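Local coordinates for putative dehydratase (Mesorhizobium loti, PDB 2POZ), which is of uncertain function but belongs to the mandelate racemase/muconate lactonizing enzyme family and may act as a lyase, possibly a dehydratase, at residues 136-141 with 186-191; 311-316 with 345-350; 318-323 with 359-364. All coordinates share one frame; numbering follows the deposited sequence.

Contact 1: residues 136-141 with 186-191; sequences DTPDEF and YRRVKA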
# COMPACT_ATOMS: atom_id res chain seq x y z
N ASP A 136 3.71 -24.63 38.21
CA ASP A 136 5.02 -24.37 37.63
C ASP A 136 5.43 -25.52 36.71
O ASP A 136 5.68 -25.31 35.52
CB ASP A 136 6.07 -24.18 38.74
CG ASP A 136 7.47 -23.86 38.18
OD1 ASP A 136 7.59 -23.49 37.00
OD2 ASP A 136 8.45 -23.98 38.95
N THR A 137 5.50 -26.73 37.24
CA THR A 137 5.88 -27.87 36.42
C THR A 137 4.71 -28.28 35.52
O THR A 137 3.56 -27.93 35.78
CB THR A 137 6.25 -29.09 37.28
OG1 THR A 137 5.07 -29.58 37.93
CG2 THR A 137 7.30 -28.72 38.32
N PRO A 138 5.00 -29.02 34.45
CA PRO A 138 3.90 -29.45 33.57
C PRO A 138 2.87 -30.25 34.36
O PRO A 138 1.67 -30.06 34.20
CB PRO A 138 4.62 -30.31 32.53
CG PRO A 138 5.94 -29.60 32.39
CD PRO A 138 6.31 -29.33 33.85
N ASP A 139 3.34 -31.13 35.25
CA ASP A 139 2.41 -31.93 36.02
C ASP A 139 1.50 -31.12 36.93
O ASP A 139 0.35 -31.50 37.15
CB ASP A 139 3.14 -32.97 36.86
CG ASP A 139 2.20 -34.02 37.40
OD1 ASP A 139 1.67 -34.81 36.59
OD2 ASP A 139 1.97 -34.04 38.63
N GLU A 140 2.00 -30.02 37.47
CA GLU A 140 1.16 -29.19 38.32
C GLU A 140 0.07 -28.53 37.47
O GLU A 140 -1.04 -28.28 37.95
CB GLU A 140 2.01 -28.13 39.05
CG GLU A 140 3.06 -28.78 39.96
CD GLU A 140 3.97 -27.78 40.65
OE1 GLU A 140 4.34 -26.76 40.02
OE2 GLU A 140 4.34 -28.03 41.82
N PHE A 141 0.38 -28.26 36.21
CA PHE A 141 -0.62 -27.69 35.32
C PHE A 141 -1.67 -28.76 35.09
O PHE A 141 -2.87 -28.47 35.05
CB PHE A 141 0.01 -27.24 34.00
CG PHE A 141 0.41 -25.79 33.99
CD1 PHE A 141 -0.49 -24.81 33.58
CD2 PHE A 141 1.67 -25.40 34.45
CE1 PHE A 141 -0.14 -23.46 33.62
CE2 PHE A 141 2.03 -24.06 34.50
CZ PHE A 141 1.12 -23.08 34.08
N TYR A 186 5.95 -25.40 26.33
CA TYR A 186 5.25 -26.33 25.46
C TYR A 186 4.69 -27.53 26.23
O TYR A 186 3.56 -27.97 25.98
CB TYR A 186 6.19 -26.83 24.36
CG TYR A 186 5.62 -28.01 23.60
CD1 TYR A 186 4.60 -27.84 22.67
CD2 TYR A 186 6.08 -29.31 23.86
CE1 TYR A 186 4.03 -28.94 22.02
CE2 TYR A 186 5.52 -30.41 23.21
CZ TYR A 186 4.51 -30.22 22.30
OH TYR A 186 3.97 -31.32 21.66
N ARG A 187 5.49 -28.06 27.16
CA ARG A 187 5.07 -29.21 27.96
C ARG A 187 3.89 -28.85 28.85
O ARG A 187 3.03 -29.68 29.11
CB ARG A 187 6.23 -29.73 28.81
CG ARG A 187 7.38 -30.30 27.99
CD ARG A 187 6.94 -31.51 27.19
NE ARG A 187 7.93 -31.90 26.17
CZ ARG A 187 7.77 -32.90 25.31
NH1 ARG A 187 6.67 -33.63 25.33
NH2 ARG A 187 8.72 -33.15 24.42
N ARG A 188 3.85 -27.60 29.31
CA ARG A 188 2.74 -27.15 30.15
C ARG A 188 1.45 -27.18 29.34
O ARG A 188 0.41 -27.63 29.83
CB ARG A 188 2.99 -25.73 30.67
CG ARG A 188 4.05 -25.61 31.76
CD ARG A 188 4.31 -24.13 32.04
NE ARG A 188 5.17 -23.91 33.20
CZ ARG A 188 5.83 -22.78 33.42
NH1 ARG A 188 5.73 -21.77 32.55
NH2 ARG A 188 6.58 -22.63 34.52
N VAL A 189 1.50 -26.69 28.11
CA VAL A 189 0.32 -26.67 27.26
C VAL A 189 -0.12 -28.11 26.96
O VAL A 189 -1.31 -28.44 27.01
CB VAL A 189 0.58 -25.91 25.92
CG1 VAL A 189 -0.67 -25.91 25.06
CG2 VAL A 189 1.00 -24.47 26.22
N LYS A 190 0.85 -28.97 26.66
CA LYS A 190 0.56 -30.37 26.36
C LYS A 190 -0.01 -31.09 27.58
O LYS A 190 -0.90 -31.93 27.43
CB LYS A 190 1.83 -31.08 25.87
CG LYS A 190 1.60 -32.55 25.50
CD LYS A 190 2.84 -33.16 24.87
CE LYS A 190 2.57 -34.57 24.35
NZ LYS A 190 2.29 -35.53 25.45
N ALA A 191 0.49 -30.77 28.77
CA ALA A 191 -0.00 -31.40 29.98
C ALA A 191 -1.47 -31.03 30.20
O ALA A 191 -2.27 -31.85 30.65
CB ALA A 191 0.83 -30.98 31.18
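D136 and R188 meet through two torsion choices: CG of D136 stands anti to the backbone N (chi1 -178°), while CG of R188 stands anti to its carbonyl carbon and the chain then runs extended to NE. The guanidinium grips D136 side-on, through NE and NH2. R188 NE donates to D136 O over 2.8 Å, with an N-H...O angle of 153°, and R188 NH2 reaches the same oxygen at 3.0 Å. R188 NH2 also forms a salt bridge with D136 OD1 at 2.8 Å. Both oxygens lie close to the guanidinium plane, although the carboxylate is turned 56° against it. R188 NH1 is taken up by the carbonyls of P160 and A162.

The gripped turn leads into helix 138-144. T137 and E140 form a capping box there: E140 N donates to T137 OG1 (3.1 Å), and E140 OE1 accepts from T137 N and from D136 N. The partner helix, 179-196, belongs to the beta-alpha-beta crossover joining barrel strands 155-158 and 201-205, as in the enolase superfamily.

The arginine's aliphatic part lies against F141. R188 CB sits over one ring face, 4.2 Å from the F141 centroid, in a CH-pi contact, and R188 CD comes within 3.4 Å of F141 CE2. An alanine at R188 would probably leave the D136 carboxylate without its cationic mate and open a gap beside the F141 rim. Further along, P138 CG rests on R187 CB at 3.6 Å, whereas the R187 guanidinium leads away to a salt bridge with E183. P138 CB meets A191 CB at 4.1 Å.

Contact 2: residues 311-316 with 345-350; sequences SSLIET and EVLENP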
# COMPACT_ATOMS: atom_id res chain seq x y z
N SER A 311 -14.19 -7.45 41.00
CA SER A 311 -15.14 -7.93 42.00
C SER A 311 -16.42 -8.38 41.29
O SER A 311 -16.53 -8.31 40.06
CB SER A 311 -15.47 -6.81 42.98
OG SER A 311 -16.32 -5.86 42.37
N SER A 312 -17.39 -8.85 42.08
CA SER A 312 -18.68 -9.29 41.54
C SER A 312 -19.38 -8.15 40.78
O SER A 312 -20.19 -8.40 39.89
CB SER A 312 -19.59 -9.75 42.67
OG SER A 312 -19.06 -10.87 43.36
N LEU A 313 -19.08 -6.91 41.15
CA LEU A 313 -19.71 -5.77 40.49
C LEU A 313 -19.37 -5.71 38.99
O LEU A 313 -20.26 -5.75 38.15
CB LEU A 313 -19.31 -4.45 41.16
CG LEU A 313 -19.86 -3.16 40.51
CD1 LEU A 313 -21.37 -3.25 40.38
CD2 LEU A 313 -19.46 -1.94 41.33
N ILE A 314 -18.09 -5.61 38.65
CA ILE A 314 -17.74 -5.54 37.23
C ILE A 314 -18.16 -6.78 36.45
O ILE A 314 -18.46 -6.69 35.27
CB ILE A 314 -16.23 -5.28 37.01
CG1 ILE A 314 -15.99 -4.91 35.54
CG2 ILE A 314 -15.41 -6.50 37.38
CD1 ILE A 314 -14.74 -4.07 35.31
N GLU A 315 -18.22 -7.93 37.12
CA GLU A 315 -18.66 -9.15 36.44
C GLU A 315 -20.14 -9.03 36.09
O GLU A 315 -20.56 -9.37 34.98
CB GLU A 315 -18.46 -10.38 37.33
CG GLU A 315 -17.01 -10.72 37.63
CD GLU A 315 -16.87 -11.94 38.53
OE1 GLU A 315 -17.49 -12.98 38.20
OE2 GLU A 315 -16.14 -11.87 39.55
N THR A 316 -20.93 -8.54 37.03
CA THR A 316 -22.36 -8.38 36.81
C THR A 316 -22.62 -7.32 35.75
O THR A 316 -23.50 -7.48 34.90
CB THR A 316 -23.08 -8.00 38.12
OG1 THR A 316 -22.87 -9.04 39.08
CG2 THR A 316 -24.57 -7.83 37.89
N GLU A 345 -16.88 -9.87 49.24
CA GLU A 345 -18.06 -9.91 48.39
C GLU A 345 -18.69 -8.51 48.42
O GLU A 345 -19.14 -8.05 49.47
CB GLU A 345 -19.07 -10.93 48.91
CG GLU A 345 -20.32 -11.03 48.06
CD GLU A 345 -20.00 -11.27 46.59
OE1 GLU A 345 -19.44 -12.34 46.27
OE2 GLU A 345 -20.29 -10.37 45.76
N VAL A 346 -18.70 -7.83 47.28
CA VAL A 346 -19.25 -6.48 47.21
C VAL A 346 -20.74 -6.44 46.88
O VAL A 346 -21.39 -5.41 47.03
CB VAL A 346 -18.50 -5.62 46.15
CG1 VAL A 346 -17.01 -5.61 46.45
CG2 VAL A 346 -18.76 -6.18 44.75
N LEU A 347 -21.30 -7.56 46.44
CA LEU A 347 -22.71 -7.58 46.08
C LEU A 347 -23.57 -8.40 47.02
O LEU A 347 -23.15 -9.43 47.54
CB LEU A 347 -22.90 -8.11 44.66
CG LEU A 347 -22.27 -7.29 43.53
CD1 LEU A 347 -22.69 -7.89 42.20
CD2 LEU A 347 -22.71 -5.84 43.63
N GLU A 348 -24.80 -7.94 47.22
CA GLU A 348 -25.74 -8.64 48.08
C GLU A 348 -26.22 -9.86 47.30
O GLU A 348 -26.49 -10.92 47.87
CB GLU A 348 -26.92 -7.74 48.42
CG GLU A 348 -27.73 -8.23 49.59
CD GLU A 348 -26.95 -8.14 50.88
OE1 GLU A 348 -26.66 -6.99 51.31
OE2 GLU A 348 -26.64 -9.20 51.46
N ASN A 349 -26.31 -9.70 45.99
CA ASN A 349 -26.78 -10.76 45.10
C ASN A 349 -25.80 -11.01 43.96
O ASN A 349 -26.08 -10.72 42.80
CB ASN A 349 -28.13 -10.35 44.54
CG ASN A 349 -28.27 -8.84 44.42
OD1 ASN A 349 -27.47 -8.18 43.74
ND2 ASN A 349 -29.27 -8.28 45.10
N PRO A 350 -24.62 -11.56 44.28
CA PRO A 350 -23.63 -11.84 43.24
C PRO A 350 -24.16 -12.85 42.24
O PRO A 350 -25.01 -13.68 42.57
CB PRO A 350 -22.44 -12.36 44.03
CG PRO A 350 -23.09 -13.05 45.19
CD PRO A 350 -24.18 -12.09 45.59
O HOH W 1 -16.89 -9.23 45.06
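E345 OE2 is gripped from both segments: S312 OG donates to its syn lone pair over 2.7 Å, and L347 N donates to its anti lone pair over 3.1 Å. The CB of E345 points away from helix 312-324, and a bend at chi2 (53°) accompanies the return of the carboxylate to S312 OG. The other carboxylate oxygen, E345 OE1, is hydrogen-bonded to the Y343 hydroxyl.

The contact joins the first turn of helix 312-324, which follows strand 303-304 of the barrel-type parallel sheet, to the loop between strands 331-333 and 353-354. It also borders the N-terminal domain of this enolase-superfamily chain. S311 is the N-cap: its OG accepts from L313 N within the segment and is also hydrogen-bonded to E36 on strand 33-37.

One water ties the two backbones together, accepting from S312 N at 3.0 Å and from V346 N at 3.2 Å. Beside this bridge the V346 side chain presses on the helix start. V346 CG2 lies 3.4 Å from S311 OG and 3.7 Å from L313 N, and it also touches L313 CB. The V346 side chain also touches L22 of strand 21-27, so a single valine packs against both domains.

L347 fills the next position along the helix, its CG leaning on S312 CB. The methyl CD1 approaches the place where the helix turn is closed: S312 O accepts from T316 N and, at 2.9 Å, from T316 OG1, the two donors arriving from opposite faces of the carbonyl plane. L347 CD1 ends 3.3 Å from T316 OG1.

Contact 3: residues 318-323 with 359-364; sequences TLQLEA and EMPNGP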
# COMPACT_ATOMS: atom_id res chain seq x y z
N THR A 318 -20.70 -6.55 33.33
CA THR A 318 -20.30 -7.12 32.05
C THR A 318 -21.44 -7.96 31.47
O THR A 318 -21.61 -8.02 30.25
CB THR A 318 -19.04 -7.99 32.21
OG1 THR A 318 -17.93 -7.14 32.57
CG2 THR A 318 -18.71 -8.71 30.90
N LEU A 319 -22.24 -8.59 32.34
CA LEU A 319 -23.37 -9.40 31.86
C LEU A 319 -24.39 -8.51 31.16
O LEU A 319 -25.09 -8.95 30.26
CB LEU A 319 -24.04 -10.14 33.02
CG LEU A 319 -23.21 -11.20 33.75
CD1 LEU A 319 -24.07 -11.88 34.81
CD2 LEU A 319 -22.67 -12.22 32.75
N GLN A 320 -24.48 -7.25 31.58
CA GLN A 320 -25.41 -6.31 30.95
C GLN A 320 -25.08 -6.21 29.46
O GLN A 320 -25.97 -6.18 28.61
CB GLN A 320 -25.30 -4.92 31.57
CG GLN A 320 -25.87 -4.81 32.99
CD GLN A 320 -27.36 -5.13 33.04
OE1 GLN A 320 -28.13 -4.68 32.20
NE2 GLN A 320 -27.76 -5.90 34.05
N LEU A 321 -23.79 -6.18 29.15
CA LEU A 321 -23.34 -6.08 27.77
C LEU A 321 -23.53 -7.39 27.01
O LEU A 321 -24.07 -7.41 25.91
CB LEU A 321 -21.85 -5.69 27.75
CG LEU A 321 -21.13 -5.58 26.40
CD1 LEU A 321 -21.27 -4.17 25.85
CD2 LEU A 321 -19.66 -5.92 26.59
N GLU A 322 -23.08 -8.49 27.61
CA GLU A 322 -23.17 -9.80 26.98
C GLU A 322 -24.60 -10.26 26.74
O GLU A 322 -24.84 -11.18 25.94
CB GLU A 322 -22.40 -10.82 27.81
CG GLU A 322 -20.98 -10.37 28.11
CD GLU A 322 -20.19 -11.37 28.93
OE1 GLU A 322 -20.76 -11.96 29.87
OE2 GLU A 322 -18.98 -11.55 28.64
N ALA A 323 -25.55 -9.64 27.42
CA ALA A 323 -26.94 -10.01 27.23
C ALA A 323 -27.47 -9.34 25.96
O ALA A 323 -28.41 -9.83 25.33
CB ALA A 323 -27.77 -9.55 28.43
N GLU A 359 -26.46 -16.79 34.46
CA GLU A 359 -27.79 -16.35 34.06
C GLU A 359 -27.77 -14.82 34.02
O GLU A 359 -27.11 -14.19 34.84
CB GLU A 359 -28.84 -16.83 35.06
CG GLU A 359 -29.27 -18.29 34.91
CD GLU A 359 -30.07 -18.52 33.64
OE1 GLU A 359 -31.10 -17.84 33.45
OE2 GLU A 359 -29.69 -19.40 32.83
N MSE A 360 -28.49 -14.22 33.08
CA MSE A 360 -28.53 -12.76 32.99
C MSE A 360 -29.30 -12.22 34.20
O MSE A 360 -30.37 -12.72 34.53
CB MSE A 360 -29.23 -12.31 31.70
CG MSE A 360 -28.64 -12.90 30.43
SE MSE A 360 -26.75 -12.52 30.22
CE MSE A 360 -26.02 -14.04 31.15
N PRO A 361 -28.76 -11.18 34.86
CA PRO A 361 -29.48 -10.64 36.01
C PRO A 361 -30.73 -9.90 35.53
O PRO A 361 -30.76 -9.41 34.40
CB PRO A 361 -28.45 -9.71 36.65
CG PRO A 361 -27.73 -9.19 35.46
CD PRO A 361 -27.53 -10.42 34.61
N ASN A 362 -31.75 -9.83 36.39
CA ASN A 362 -33.00 -9.17 36.04
C ASN A 362 -33.30 -7.86 36.79
O ASN A 362 -34.26 -7.16 36.46
CB ASN A 362 -34.17 -10.14 36.25
CG ASN A 362 -34.23 -11.23 35.19
OD1 ASN A 362 -34.86 -12.27 35.39
ND2 ASN A 362 -33.59 -10.99 34.05
N GLY A 363 -32.49 -7.53 37.78
CA GLY A 363 -32.73 -6.30 38.53
C GLY A 363 -32.52 -5.05 37.69
O GLY A 363 -31.86 -5.11 36.65
N PRO A 364 -33.08 -3.90 38.11
CA PRO A 364 -32.92 -2.65 37.35
C PRO A 364 -31.48 -2.13 37.36
O PRO A 364 -30.70 -2.43 38.27
CB PRO A 364 -33.91 -1.70 38.03
CG PRO A 364 -34.01 -2.22 39.43
CD PRO A 364 -34.03 -3.72 39.23
O HOH W 2 -30.10 -6.49 35.38
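A323 CB, the small bump on this face of helix 312-324, rests against the selenium of M360, a selenomethionine, with A323 CB and M360 SE 3.6 Å apart. In the bent M360 chain, chi2 (-57°) places SE by A323 CB and chi3 places CE by L319 CD2, 4.1 Å from M360 CE.

L319, one turn before A323, splits its branches between neighbours. While CD2 faces the M360 methyl, L319 CD1 lies 3.8 Å from P361 CD, and L319 CB meets that same ring carbon. The CD-CG edge of P361 spans L319 and Q320: CD rests on L319, and the neighbouring P361 CG comes within 3.6 Å of Q320 NE2. The contact joins a helix of the barrel domain to the loop leaving strand 357-359, with V124 of the neighbouring strand 123-128 packed on both L319 and M360.

The polar link is indirect. Q320 NE2 donates to a water over 2.8 Å, and that water donates to G363 O at 2.6 Å and weakly to P361 O; Q320 OE1 is held by Y113 N. The direct contacts across the two segments therefore rest on fit, while the polar link between them runs through one water.

In the fold
Contact 1 stands apart: its centre lies about 33 Å from that of contact 2 and 36 Å from that of contact 3, with nearest atoms about 21 and 23 Å away. It closes before either of the others opens, and it ties helix 138-144 to helix 179-196. Contacts 2 and 3 are neighbours, centres about 12 Å apart, and both use helix 312-324, contact 2 at its start and contact 3 further along. Their segments alternate in sequence, so the chain after the helix returns twice to it, and T316 CG2 touches P361 CG at 4.2 Å. Together they hold the chain beyond the helix, at 345-350 and 359-364, against helix 312-324, which follows barrel strand 303-304.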